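Local coordinates for protein computational Design of Enzyme (Synthetic construct, PDB 3TP4) that is a computationally designed enzyme, probably built to carry an activated serine in a catalytic triad on a family 26 glycosyl hydrolase barrel scaffold, at residues S72-N77 against N85-N90; Y147-A152 against V201-D206; A279-G284 against N316-T321; G398-Q403 against A451-G456; D417-A422 against W429-S434. One frame throughout, in Å; residues are numbered along the deposited sequence.

Interaction 1 (S72-N77 against N85-N90); sequences SIIEGN and NTRDEN
Asn90, its CG anti to its own carbonyl carbon (chi1 -86°) and its amide turned by a small second torsion of -13°, sends ND2 across to the turn at Ile74-Gly76. ND2 donates a weak but fairly straight hydrogen bond to Ile74 O, at 3.4 Å and 161°, while OD1 accepts from Leu82 N. Asparagine suits this buried place because one short stem carries both a donor and an acceptor. Gly76 CA lies only 3.2 Å from Asn90 ND2, so a side chain there would collide with the amide, and the positive phi also favours glycine. Arg87, extended from CG to NE, crosses the Ile74 side chain at about a right angle, with Ile74 CG2 3.6 Å from Arg87 NH1. Its guanidinium passes Glu75 CG, yet the charged ends find other partners: Arg87 pairs with Asp150, and Glu75 OE2 with Tyr147 and Asn116. At the helix start, Glu89 N donates to Thr86 OG1 at 3.1 Å, and Thr86 N returns a bond to Glu89 OE2 at 2.9 Å. This reciprocal pair is a capping box, with Thr86 as N-cap, and it opens the barrel helix 87-104 that follows strand 66-70.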
# COMPACT_ATOMS: atom_id res chain seq x y z
N SER A 72 -7.71 -4.83 -9.25
CA SER A 72 -8.29 -4.84 -10.59
C SER A 72 -8.75 -6.23 -11.05
O SER A 72 -9.66 -6.37 -11.87
CB SER A 72 -7.23 -4.32 -11.56
OG SER A 72 -7.83 -3.76 -12.71
N ILE A 73 -8.11 -7.27 -10.53
CA ILE A 73 -8.46 -8.64 -10.87
C ILE A 73 -9.90 -8.98 -10.48
O ILE A 73 -10.55 -9.80 -11.13
CB ILE A 73 -7.54 -9.63 -10.16
CG1 ILE A 73 -6.12 -9.55 -10.75
CG2 ILE A 73 -8.07 -11.05 -10.26
CD1 ILE A 73 -5.12 -10.24 -9.90
N ILE A 74 -10.38 -8.37 -9.41
CA ILE A 74 -11.73 -8.62 -8.93
C ILE A 74 -12.75 -8.06 -9.92
O ILE A 74 -13.84 -8.62 -10.08
CB ILE A 74 -11.96 -7.99 -7.54
CG1 ILE A 74 -11.13 -8.72 -6.49
CG2 ILE A 74 -13.44 -8.00 -7.18
CD1 ILE A 74 -10.92 -7.90 -5.21
N GLU A 75 -12.39 -6.96 -10.56
CA GLU A 75 -13.26 -6.30 -11.52
C GLU A 75 -13.24 -7.04 -12.85
O GLU A 75 -14.02 -6.74 -13.75
CB GLU A 75 -12.80 -4.86 -11.73
CG GLU A 75 -12.50 -4.11 -10.44
CD GLU A 75 -11.52 -2.96 -10.66
OE1 GLU A 75 -10.95 -2.86 -11.77
OE2 GLU A 75 -11.31 -2.16 -9.72
N GLY A 76 -12.33 -8.00 -12.98
CA GLY A 76 -12.16 -8.74 -14.22
C GLY A 76 -11.41 -7.92 -15.25
O GLY A 76 -11.48 -8.21 -16.44
N ASN A 77 -10.70 -6.89 -14.79
CA ASN A 77 -9.95 -6.01 -15.68
C ASN A 77 -8.47 -6.38 -15.77
O ASN A 77 -7.65 -5.64 -16.32
CB ASN A 77 -10.10 -4.54 -15.25
CG ASN A 77 -11.54 -4.07 -15.23
OD1 ASN A 77 -12.42 -4.71 -15.80
ND2 ASN A 77 -11.79 -2.95 -14.56
N ASN A 85 -17.00 -12.96 -15.58
CA ASN A 85 -17.14 -13.66 -14.31
C ASN A 85 -17.96 -12.91 -13.27
O ASN A 85 -18.11 -11.69 -13.34
CB ASN A 85 -15.76 -13.97 -13.72
CG ASN A 85 -15.10 -15.17 -14.37
OD1 ASN A 85 -15.34 -15.47 -15.54
ND2 ASN A 85 -14.26 -15.86 -13.61
N THR A 86 -18.49 -13.64 -12.29
CA THR A 86 -19.01 -13.00 -11.09
C THR A 86 -17.81 -12.51 -10.28
O THR A 86 -16.73 -13.11 -10.32
CB THR A 86 -19.87 -13.97 -10.23
OG1 THR A 86 -19.03 -14.80 -9.42
CG2 THR A 86 -20.73 -14.86 -11.12
N ARG A 87 -17.98 -11.40 -9.56
CA ARG A 87 -16.92 -10.92 -8.70
C ARG A 87 -16.46 -12.03 -7.75
O ARG A 87 -15.27 -12.15 -7.46
CB ARG A 87 -17.36 -9.66 -7.94
CG ARG A 87 -17.04 -8.36 -8.68
CD ARG A 87 -17.56 -7.13 -7.94
NE ARG A 87 -17.15 -5.89 -8.60
CZ ARG A 87 -16.30 -5.01 -8.08
NH1 ARG A 87 -15.76 -5.22 -6.88
NH2 ARG A 87 -15.98 -3.91 -8.76
N ASP A 88 -17.41 -12.85 -7.30
CA ASP A 88 -17.09 -13.94 -6.37
C ASP A 88 -16.14 -14.98 -6.96
O ASP A 88 -15.37 -15.61 -6.23
CB ASP A 88 -18.37 -14.62 -5.88
CG ASP A 88 -19.15 -13.75 -4.92
OD1 ASP A 88 -20.14 -13.13 -5.35
OD2 ASP A 88 -18.76 -13.70 -3.73
N GLU A 89 -16.20 -15.19 -8.27
CA GLU A 89 -15.35 -16.20 -8.89
C GLU A 89 -14.02 -15.61 -9.34
O GLU A 89 -12.99 -16.30 -9.31
CB GLU A 89 -16.07 -16.94 -10.03
CG GLU A 89 -16.64 -16.07 -11.13
CD GLU A 89 -17.66 -16.82 -11.98
OE1 GLU A 89 -18.18 -17.85 -11.51
OE2 GLU A 89 -17.93 -16.38 -13.12
N ASN A 90 -14.04 -14.35 -9.75
CA ASN A 90 -12.80 -13.62 -9.94
C ASN A 90 -12.01 -13.60 -8.63
O ASN A 90 -10.78 -13.70 -8.63
CB ASN A 90 -13.05 -12.20 -10.45
CG ASN A 90 -13.18 -12.13 -11.96
OD1 ASN A 90 -12.84 -13.09 -12.66
ND2 ASN A 90 -13.64 -11.00 -12.47

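Interaction 2 (Y147-A152 against V201-D206); sequences YLDDIA and VEYLRD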
# COMPACT_ATOMS: atom_id res chain seq x y z
N TYR A 147 -16.52 -1.98 -2.35
CA TYR A 147 -15.20 -2.36 -2.86
C TYR A 147 -14.35 -3.00 -1.76
O TYR A 147 -13.72 -4.04 -1.97
CB TYR A 147 -14.47 -1.16 -3.45
CG TYR A 147 -13.34 -1.54 -4.37
CD1 TYR A 147 -12.01 -1.47 -3.95
CD2 TYR A 147 -13.60 -1.99 -5.66
CE1 TYR A 147 -10.97 -1.83 -4.81
CE2 TYR A 147 -12.57 -2.35 -6.52
CZ TYR A 147 -11.26 -2.27 -6.09
OH TYR A 147 -10.25 -2.63 -6.96
N LEU A 148 -14.35 -2.39 -0.58
CA LEU A 148 -13.62 -2.95 0.56
C LEU A 148 -14.16 -4.31 1.01
O LEU A 148 -13.38 -5.21 1.37
CB LEU A 148 -13.59 -1.95 1.73
CG LEU A 148 -12.85 -0.63 1.45
CD1 LEU A 148 -12.90 0.33 2.64
CD2 LEU A 148 -11.42 -0.91 1.06
N ASP A 149 -15.48 -4.47 1.03
CA ASP A 149 -16.07 -5.78 1.35
C ASP A 149 -15.48 -6.89 0.47
O ASP A 149 -15.19 -7.99 0.96
CB ASP A 149 -17.60 -5.75 1.15
CG ASP A 149 -18.33 -4.94 2.24
OD1 ASP A 149 -17.78 -4.79 3.36
OD2 ASP A 149 -19.46 -4.48 1.97
N ASP A 150 -15.35 -6.61 -0.82
CA ASP A 150 -14.77 -7.57 -1.75
C ASP A 150 -13.32 -7.87 -1.36
O ASP A 150 -12.87 -9.02 -1.42
CB ASP A 150 -14.82 -7.01 -3.17
CG ASP A 150 -16.21 -7.10 -3.78
OD1 ASP A 150 -17.03 -7.88 -3.27
OD2 ASP A 150 -16.47 -6.38 -4.78
N ILE A 151 -12.59 -6.85 -0.95
CA ILE A 151 -11.21 -7.04 -0.55
C ILE A 151 -11.16 -7.91 0.71
O ILE A 151 -10.31 -8.80 0.84
CB ILE A 151 -10.49 -5.69 -0.34
CG1 ILE A 151 -10.26 -5.02 -1.71
CG2 ILE A 151 -9.15 -5.87 0.40
CD1 ILE A 151 -9.77 -3.58 -1.62
N ALA A 152 -12.09 -7.67 1.63
CA ALA A 152 -12.16 -8.47 2.84
C ALA A 152 -12.46 -9.94 2.48
O ALA A 152 -11.95 -10.87 3.09
CB ALA A 152 -13.21 -7.92 3.80
N VAL A 201 -8.25 1.26 6.51
CA VAL A 201 -7.61 0.36 7.47
C VAL A 201 -8.61 -0.04 8.56
O VAL A 201 -8.71 -1.20 8.93
CB VAL A 201 -6.40 1.01 8.14
CG1 VAL A 201 -5.98 0.19 9.35
CG2 VAL A 201 -5.23 1.13 7.16
N GLU A 202 -9.35 0.95 9.05
CA GLU A 202 -10.30 0.71 10.13
C GLU A 202 -11.48 -0.16 9.68
O GLU A 202 -11.88 -1.09 10.38
CB GLU A 202 -10.76 2.06 10.71
CG GLU A 202 -9.65 2.73 11.52
CD GLU A 202 -9.78 4.24 11.64
OE1 GLU A 202 -10.70 4.82 11.01
OE2 GLU A 202 -8.96 4.84 12.37
N TYR A 203 -12.01 0.13 8.50
CA TYR A 203 -13.10 -0.70 7.97
C TYR A 203 -12.65 -2.16 7.82
O TYR A 203 -13.30 -3.07 8.33
CB TYR A 203 -13.64 -0.16 6.64
CG TYR A 203 -14.89 -0.89 6.18
CD1 TYR A 203 -16.12 -0.62 6.76
CD2 TYR A 203 -14.84 -1.88 5.20
CE1 TYR A 203 -17.27 -1.28 6.37
CE2 TYR A 203 -15.99 -2.55 4.79
CZ TYR A 203 -17.21 -2.24 5.39
OH TYR A 203 -18.37 -2.88 5.02
N LEU A 204 -11.52 -2.38 7.16
CA LEU A 204 -11.02 -3.75 6.97
C LEU A 204 -10.68 -4.43 8.30
O LEU A 204 -11.10 -5.56 8.54
CB LEU A 204 -9.80 -3.77 6.04
CG LEU A 204 -10.07 -3.46 4.56
CD1 LEU A 204 -8.77 -3.23 3.82
CD2 LEU A 204 -10.89 -4.57 3.86
N ARG A 205 -9.91 -3.76 9.14
CA ARG A 205 -9.42 -4.38 10.38
C ARG A 205 -10.51 -4.44 11.45
O ARG A 205 -10.81 -5.50 11.99
CB ARG A 205 -8.21 -3.62 10.92
CG ARG A 205 -7.71 -4.11 12.30
CD ARG A 205 -6.70 -3.12 12.92
NE ARG A 205 -7.33 -1.82 13.20
CZ ARG A 205 -6.68 -0.66 13.31
NH1 ARG A 205 -5.35 -0.60 13.19
NH2 ARG A 205 -7.35 0.46 13.55
N ASP A 206 -11.11 -3.29 11.75
CA ASP A 206 -11.98 -3.20 12.92
C ASP A 206 -13.40 -3.60 12.58
O ASP A 206 -14.10 -4.18 13.40
CB ASP A 206 -11.99 -1.78 13.48
CG ASP A 206 -10.61 -1.31 13.89
OD1 ASP A 206 -9.83 -2.12 14.42
OD2 ASP A 206 -10.30 -0.12 13.69
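Helices 141-157 and 190-207 are neighbouring outer helices of the TIM barrel, and their segments 147-152 and 201-206 pass 10.1 Å apart at a crossing angle of -40°, both running in broadly the same direction. Tyr203 holds CG anti to its backbone N (chi1 -172°), which swings the ring out toward the other helix. Leu148, with CG anti to its carbonyl carbon, brings CB to 3.7 Å from Tyr203 CD2, and its CD1 also comes near Tyr203 CD2, approaching obliquely. Leu204 has its first torsion in the same sense as Leu148; the CD2 branch does the touching, lying 3.6 Å from Leu148 O, 4.1 Å from Ile151 CG2 and 4.1 Å from Ala152 CB. Alanine suits its place because a short methyl lets this branch settle close to the helix backbone. Deeper in, Leu204 and Ile151 share Phe170 and Phe213 of the barrel strands. At the tip of the tyrosine, Tyr203 OH donates to Asp149 OD1 across a short 2.6 Å. A phenylalanine at Tyr203, without the hydroxyl, would probably leave Asp149 less firmly fixed and weaken the link between the helices. That carboxylate has a second partner in Lys208, which would be expected to favour its ionised form. The ring and carboxylate planes stand 42° apart, and the tyrosine hydroxyl meets the syn lone pair of Asp149 OD1.

Interaction 3 (A279-G284 against N316-T321); sequences AFTRFG and NAYMET
The Phe283 ring is held between two aliphatic groups: selenomethionine Met319 sets CE over the centre of one face, 3.3 Å from the Phe283 ring centroid and 6° off its normal, while Thr321 CB covers the opposite face near the rim. Glu320 N lies at the ring's edge. Met319, bent at its third torsion, has SE over the same face as its CE, 4.6 Å from the Phe283 centroid, a Met-aromatic contact. Tyr318 takes Ala279 CB on one face, 3.5 Å from the centroid of its ring, and has a water at its edge; a methyl suits so close a site. Phe283 CB in turn lies over a face of Phe280. An alanine in place of Phe283 would remove the ring between Met319 CE and Thr321 CB, and would probably loosen the packing between the two strands. These segments belong to the seventh and eighth strands of the TIM barrel, 56° apart and joined sparingly. Phe283 N donates to Glu320 O at 2.9 Å, and Thr321 OG1 to Phe283 O at 2.6 Å along an in-plane lone pair. Gly284 suits its place because a CB there would strike Thr321 OG1. Glu320 accepts at OE1 from a water 2.6 Å away that also donates to Thr281 O; its OE2 is bonded to His37 ND1, consistent with the acid of a designed triad with Ser70.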
# COMPACT_ATOMS: atom_id res chain seq x y z
N ALA A 279 10.54 -0.45 1.83
CA ALA A 279 10.74 -1.29 0.65
C ALA A 279 10.72 -0.41 -0.60
O ALA A 279 10.07 0.63 -0.62
CB ALA A 279 9.65 -2.34 0.56
N PHE A 280 11.46 -0.83 -1.62
CA PHE A 280 11.46 -0.15 -2.92
C PHE A 280 10.24 -0.67 -3.71
O PHE A 280 10.37 -1.47 -4.64
CB PHE A 280 12.78 -0.46 -3.64
CG PHE A 280 13.05 0.36 -4.89
CD1 PHE A 280 12.12 1.29 -5.37
CD2 PHE A 280 14.23 0.18 -5.61
CE1 PHE A 280 12.38 2.03 -6.55
CE2 PHE A 280 14.50 0.90 -6.78
CZ PHE A 280 13.58 1.83 -7.25
N THR A 281 9.05 -0.23 -3.31
CA THR A 281 7.81 -0.89 -3.74
C THR A 281 7.66 -1.04 -5.24
O THR A 281 7.17 -2.06 -5.71
CB THR A 281 6.54 -0.22 -3.13
OG1 THR A 281 6.66 1.22 -3.19
CG2 THR A 281 6.36 -0.67 -1.69
N ARG A 282 8.09 -0.04 -6.00
CA ARG A 282 8.01 -0.15 -7.45
C ARG A 282 9.25 0.38 -8.13
O ARG A 282 9.70 1.50 -7.85
CB ARG A 282 6.77 0.58 -7.97
CG ARG A 282 5.47 -0.04 -7.54
CD ARG A 282 4.30 0.69 -8.19
NE ARG A 282 4.07 0.24 -9.57
CZ ARG A 282 3.05 0.66 -10.32
NH1 ARG A 282 2.19 1.55 -9.84
NH2 ARG A 282 2.90 0.20 -11.55
N PHE A 283 9.80 -0.44 -9.02
CA PHE A 283 10.96 -0.04 -9.81
C PHE A 283 10.83 -0.62 -11.21
O PHE A 283 10.18 -1.64 -11.41
CB PHE A 283 12.26 -0.50 -9.15
CG PHE A 283 12.71 -1.89 -9.57
CD1 PHE A 283 12.11 -3.02 -9.04
CD2 PHE A 283 13.74 -2.05 -10.48
CE1 PHE A 283 12.54 -4.29 -9.40
CE2 PHE A 283 14.18 -3.32 -10.85
CZ PHE A 283 13.57 -4.45 -10.31
N GLY A 284 11.48 0.02 -12.18
CA GLY A 284 11.49 -0.52 -13.53
C GLY A 284 11.98 0.48 -14.57
O GLY A 284 12.19 1.65 -14.26
N ASN A 316 16.41 -1.96 2.40
CA ASN A 316 15.09 -2.02 1.81
C ASN A 316 14.70 -3.45 1.43
O ASN A 316 15.48 -4.18 0.83
CB ASN A 316 15.01 -1.06 0.62
CG ASN A 316 14.78 0.37 1.09
OD1 ASN A 316 13.73 0.67 1.63
ND2 ASN A 316 15.78 1.23 0.92
N ALA A 317 13.49 -3.84 1.82
CA ALA A 317 13.11 -5.25 1.89
C ALA A 317 12.81 -5.93 0.56
O ALA A 317 13.10 -7.11 0.39
CB ALA A 317 11.93 -5.42 2.83
N TYR A 318 12.21 -5.20 -0.37
CA TYR A 318 11.89 -5.75 -1.68
C TYR A 318 11.81 -4.67 -2.75
O TYR A 318 11.80 -3.47 -2.45
CB TYR A 318 10.60 -6.60 -1.64
CG TYR A 318 9.32 -5.87 -1.22
CD1 TYR A 318 8.91 -5.87 0.12
CD2 TYR A 318 8.50 -5.24 -2.15
CE1 TYR A 318 7.75 -5.23 0.52
CE2 TYR A 318 7.31 -4.59 -1.76
CZ TYR A 318 6.94 -4.60 -0.42
OH TYR A 318 5.78 -3.96 -0.01
N MSE A 319 11.77 -5.11 -4.00
CA MSE A 319 11.62 -4.20 -5.14
C MSE A 319 10.86 -4.93 -6.24
O MSE A 319 11.32 -5.96 -6.75
CB MSE A 319 12.99 -3.75 -5.64
CG MSE A 319 13.87 -4.90 -6.08
SE MSE A 319 15.73 -4.32 -6.27
CE MSE A 319 15.51 -3.01 -7.72
N GLU A 320 9.70 -4.40 -6.60
CA GLU A 320 8.80 -5.07 -7.53
C GLU A 320 8.74 -4.30 -8.85
O GLU A 320 8.62 -3.08 -8.86
CB GLU A 320 7.38 -5.15 -6.93
CG GLU A 320 6.41 -5.92 -7.82
CD GLU A 320 4.94 -5.70 -7.43
OE1 GLU A 320 4.66 -5.43 -6.24
OE2 GLU A 320 4.07 -5.83 -8.31
N THR A 321 8.85 -5.02 -9.97
CA THR A 321 8.73 -4.38 -11.28
C THR A 321 7.44 -4.82 -11.98
O THR A 321 6.73 -5.70 -11.50
CB THR A 321 9.97 -4.63 -12.18
OG1 THR A 321 10.06 -3.60 -13.17
CG2 THR A 321 9.87 -5.99 -12.88
O HOH W 1 5.09 -3.47 -4.56
O HOH W 2 6.38 -1.95 -10.39

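Interaction 4 (G398-Q403 against A451-G456); sequences GGTDVQ and ATTAAG
Around Thr400 and Thr453 the two segments close tightly, whereas Asp401, Gln403 and Ala454 line an exposed border. The Thr400 side chain crosses that of Thr453 at about a right angle, its OG1 anti to the backbone N (chi1 178°) and its CG2 resting 3.6 Å from Thr453 CB. Threonine suits the place of Thr453, whose hydroxyl serves the turn while Thr400 CG2 packs on its side chain. Two main-chain bonds flank the non-hydrogen-bonded pair Val402-Thr453: Ala454 N to Asp401 O at 3.0 Å, and Gln403 N to Thr452 O at 2.8 Å, nearly along the carbonyl axis. Within the pair the side chains lie side by side, with Val402 CG2 4.2 Å from Thr453 CG2. On the solvent side the fit is looser. Gln403 bends at chi2 and lays NE2 3.5 Å from Thr453 C, and Ala454 CB adds a methyl 4.1 Å from Asp401 CB. Thr453 OG1 accepts from Ala455 N at 2.9 Å and donates to Gly456 O at 2.8 Å, one hydroxyl tying two points of the turn. The result is an ST turn within a type I beta turn, Thr453 to Gly456, linking strands 446-453 and 456-466 of the immunoglobulin-like domain.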
# COMPACT_ATOMS: atom_id res chain seq x y z
N GLY A 398 -9.55 5.11 18.32
CA GLY A 398 -9.22 3.70 18.32
C GLY A 398 -8.18 3.30 19.36
O GLY A 398 -7.39 4.12 19.84
N GLY A 399 -8.17 2.02 19.70
CA GLY A 399 -7.13 1.46 20.53
C GLY A 399 -7.28 1.74 22.02
O GLY A 399 -6.37 1.46 22.78
N THR A 400 -8.41 2.29 22.44
CA THR A 400 -8.65 2.46 23.88
C THR A 400 -10.15 2.55 24.12
O THR A 400 -10.90 2.77 23.17
CB THR A 400 -7.96 3.75 24.42
OG1 THR A 400 -8.25 3.93 25.82
CG2 THR A 400 -8.44 4.99 23.65
N ASP A 401 -10.58 2.35 25.36
CA ASP A 401 -11.98 2.58 25.74
C ASP A 401 -12.25 4.07 25.85
O ASP A 401 -11.41 4.82 26.37
CB ASP A 401 -12.31 1.93 27.09
CG ASP A 401 -12.43 0.42 27.00
OD1 ASP A 401 -12.49 -0.12 25.87
OD2 ASP A 401 -12.48 -0.23 28.07
N VAL A 402 -13.42 4.51 25.41
CA VAL A 402 -13.71 5.94 25.33
C VAL A 402 -14.95 6.28 26.12
O VAL A 402 -15.99 5.65 25.93
CB VAL A 402 -13.95 6.37 23.87
CG1 VAL A 402 -14.15 7.88 23.78
CG2 VAL A 402 -12.80 5.91 22.98
N GLN A 403 -14.88 7.30 26.98
CA GLN A 403 -16.07 7.69 27.75
C GLN A 403 -16.82 8.83 27.10
O GLN A 403 -18.04 8.89 27.18
CB GLN A 403 -15.73 8.07 29.19
CG GLN A 403 -14.98 7.00 29.97
CD GLN A 403 -13.75 7.57 30.68
OE1 GLN A 403 -13.88 8.29 31.67
NE2 GLN A 403 -12.56 7.26 30.15
N ALA A 451 -10.97 13.58 23.17
CA ALA A 451 -11.53 12.33 23.68
C ALA A 451 -11.04 12.03 25.10
O ALA A 451 -9.85 12.09 25.38
CB ALA A 451 -11.17 11.19 22.74
N THR A 452 -11.98 11.71 25.98
CA THR A 452 -11.66 11.27 27.33
C THR A 452 -11.66 9.75 27.35
O THR A 452 -12.71 9.11 27.15
CB THR A 452 -12.68 11.83 28.33
OG1 THR A 452 -12.59 13.25 28.33
CG2 THR A 452 -12.43 11.30 29.75
N THR A 453 -10.49 9.16 27.56
CA THR A 453 -10.31 7.72 27.39
C THR A 453 -9.49 7.04 28.48
O THR A 453 -8.87 7.69 29.33
CB THR A 453 -9.62 7.41 26.04
OG1 THR A 453 -8.20 7.48 26.19
CG2 THR A 453 -10.07 8.40 24.97
N ALA A 454 -9.48 5.71 28.43
CA ALA A 454 -8.72 4.88 29.35
C ALA A 454 -7.21 5.06 29.16
O ALA A 454 -6.42 4.68 30.03
CB ALA A 454 -9.11 3.41 29.20
N ALA A 455 -6.82 5.65 28.04
CA ALA A 455 -5.42 5.93 27.76
C ALA A 455 -5.09 7.40 28.04
O ALA A 455 -4.00 7.88 27.69
CB ALA A 455 -5.08 5.57 26.32
N GLY A 456 -6.02 8.11 28.66
CA GLY A 456 -5.85 9.52 28.94
C GLY A 456 -6.71 10.38 28.03
O GLY A 456 -7.69 9.90 27.48

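Interaction 5 (D417-A422 against W429-S434); sequences DTLDLA and WTAPWS
Leu421, with CG anti to its carbonyl carbon (chi1 -40°), turns its side chain in toward the facing strand. Its CB lies 3.5 Å from Thr430 O and 3.9 Å from Trp429 CB. Beyond CG the branches part: CD1 reaches Trp429 O at 3.6 Å, while CD2 presses on Ala431 CB at 3.4 Å, tighter than usual for two carbons. Alanine suits that spot because a larger side chain would probably crowd the leucine tip. Val395 and Val407 of the neighbouring strands also touch Leu421, burying it. Beside it Ala422 and Thr430 form an antiparallel hydrogen-bonded pair, with Ala422 N to Thr430 O at 2.8 Å and the return bond Thr430 N to Ala422 O at 2.9 Å. Farther along, the strands spread, and a water donates to both Asp420 O and Thr430 O. Beyond this, Leu419 CD1 lies 4.0 Å from Trp433 CB. Asp417 sets OD2 at the edge of the Trp433 ring, the carboxylate and ring planes 73° apart, and a second water joins OD2 to Ser434 N. Paired near its turn and splayed beyond, the arrangement is the beta hairpin of strands 414-423 and 429-433 in the immunoglobulin-like domain.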
# COMPACT_ATOMS: atom_id res chain seq x y z
N ASP A 417 -18.21 27.26 18.50
CA ASP A 417 -19.15 26.18 18.77
C ASP A 417 -18.51 25.12 19.66
O ASP A 417 -17.31 24.86 19.57
CB ASP A 417 -19.61 25.55 17.46
CG ASP A 417 -21.12 25.46 17.35
OD1 ASP A 417 -21.78 25.27 18.40
OD2 ASP A 417 -21.64 25.58 16.22
N THR A 418 -19.32 24.51 20.51
CA THR A 418 -18.88 23.36 21.30
C THR A 418 -19.88 22.21 21.14
O THR A 418 -21.08 22.38 21.37
CB THR A 418 -18.72 23.76 22.78
OG1 THR A 418 -17.79 24.84 22.87
CG2 THR A 418 -18.21 22.58 23.60
N LEU A 419 -19.39 21.04 20.74
CA LEU A 419 -20.27 19.90 20.46
C LEU A 419 -19.96 18.71 21.36
O LEU A 419 -18.80 18.37 21.55
CB LEU A 419 -20.13 19.46 19.00
CG LEU A 419 -20.27 20.58 17.97
CD1 LEU A 419 -19.93 20.08 16.58
CD2 LEU A 419 -21.68 21.16 18.03
N ASP A 420 -20.99 18.10 21.90
CA ASP A 420 -20.84 16.86 22.65
C ASP A 420 -21.22 15.69 21.72
O ASP A 420 -22.37 15.57 21.32
CB ASP A 420 -21.75 16.91 23.88
CG ASP A 420 -21.42 15.82 24.90
OD1 ASP A 420 -20.30 15.27 24.85
OD2 ASP A 420 -22.30 15.53 25.74
N LEU A 421 -20.25 14.86 21.35
CA LEU A 421 -20.50 13.83 20.35
C LEU A 421 -21.08 12.57 20.97
O LEU A 421 -20.92 12.30 22.17
CB LEU A 421 -19.25 13.49 19.52
CG LEU A 421 -18.28 14.57 19.06
CD1 LEU A 421 -17.42 14.06 17.89
CD2 LEU A 421 -18.97 15.88 18.71
N ALA A 422 -21.74 11.79 20.13
CA ALA A 422 -22.42 10.58 20.59
C ALA A 422 -21.94 9.39 19.77
O ALA A 422 -21.84 9.46 18.54
CB ALA A 422 -23.93 10.74 20.48
N TRP A 429 -17.84 8.56 16.80
CA TRP A 429 -18.55 9.50 17.66
C TRP A 429 -18.94 10.64 16.75
O TRP A 429 -18.11 11.12 15.97
CB TRP A 429 -17.61 10.01 18.76
CG TRP A 429 -17.28 8.96 19.79
CD1 TRP A 429 -16.43 7.91 19.64
CD2 TRP A 429 -17.82 8.87 21.11
NE1 TRP A 429 -16.40 7.16 20.81
CE2 TRP A 429 -17.24 7.74 21.72
CE3 TRP A 429 -18.73 9.64 21.85
CZ2 TRP A 429 -17.55 7.35 23.02
CZ3 TRP A 429 -19.04 9.25 23.13
CH2 TRP A 429 -18.45 8.11 23.71
N THR A 430 -20.20 11.07 16.79
CA THR A 430 -20.69 12.05 15.82
C THR A 430 -21.56 13.12 16.45
O THR A 430 -22.07 12.95 17.55
CB THR A 430 -21.50 11.38 14.66
OG1 THR A 430 -22.80 10.96 15.13
CG2 THR A 430 -20.76 10.19 14.13
N ALA A 431 -21.70 14.24 15.73
CA ALA A 431 -22.62 15.31 16.08
C ALA A 431 -22.86 16.15 14.84
O ALA A 431 -22.00 16.21 13.96
CB ALA A 431 -22.03 16.19 17.19
N PRO A 432 -24.03 16.79 14.75
CA PRO A 432 -24.28 17.69 13.62
C PRO A 432 -23.50 18.99 13.84
O PRO A 432 -23.28 19.38 14.98
CB PRO A 432 -25.78 17.96 13.72
CG PRO A 432 -26.09 17.81 15.19
CD PRO A 432 -25.18 16.72 15.69
N TRP A 433 -23.06 19.64 12.76
CA TRP A 433 -22.39 20.94 12.88
C TRP A 433 -22.92 21.91 11.82
O TRP A 433 -22.86 21.63 10.63
CB TRP A 433 -20.87 20.79 12.76
CG TRP A 433 -20.11 22.10 12.76
CD1 TRP A 433 -20.36 23.21 13.53
CD2 TRP A 433 -19.00 22.44 11.92
NE1 TRP A 433 -19.46 24.21 13.23
CE2 TRP A 433 -18.62 23.76 12.24
CE3 TRP A 433 -18.29 21.76 10.92
CZ2 TRP A 433 -17.56 24.41 11.61
CZ3 TRP A 433 -17.24 22.40 10.29
CH2 TRP A 433 -16.88 23.72 10.64
N SER A 434 -23.43 23.06 12.27
CA SER A 434 -23.94 24.08 11.35
C SER A 434 -23.04 25.31 11.41
O SER A 434 -23.29 26.23 12.18
CB SER A 434 -25.37 24.47 11.73
OG SER A 434 -26.23 23.35 11.70
O HOH W 3 -23.57 23.80 15.27
O HOH W 4 -24.18 14.59 19.39

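Interactions 1, 2 and 3 belong to the barrel, interactions 4 and 5 to the immunoglobulin-like domain. Interaction 3 is the most buried, joining barrel strands through aromatic faces and water; interactions 1 and 2 are partly buried, the first setting a loop against a helix start, the second helix against helix. Between them, Arg87 NH1 lies 2.5 Å from Asp150 OD2, so a charged pair joins neighbouring outer helices. Interaction 4, at the surface, rests on main-chain bonds across the pair, a threonine hydroxyl bracing the adjoining turn; interaction 5 adds an apolar cluster. Both reach one sheet, where Val402 CG1 packs 3.5 Å from Trp429 CZ2. Interactions 3 and 5 lie farthest apart, about 44 Å between centres.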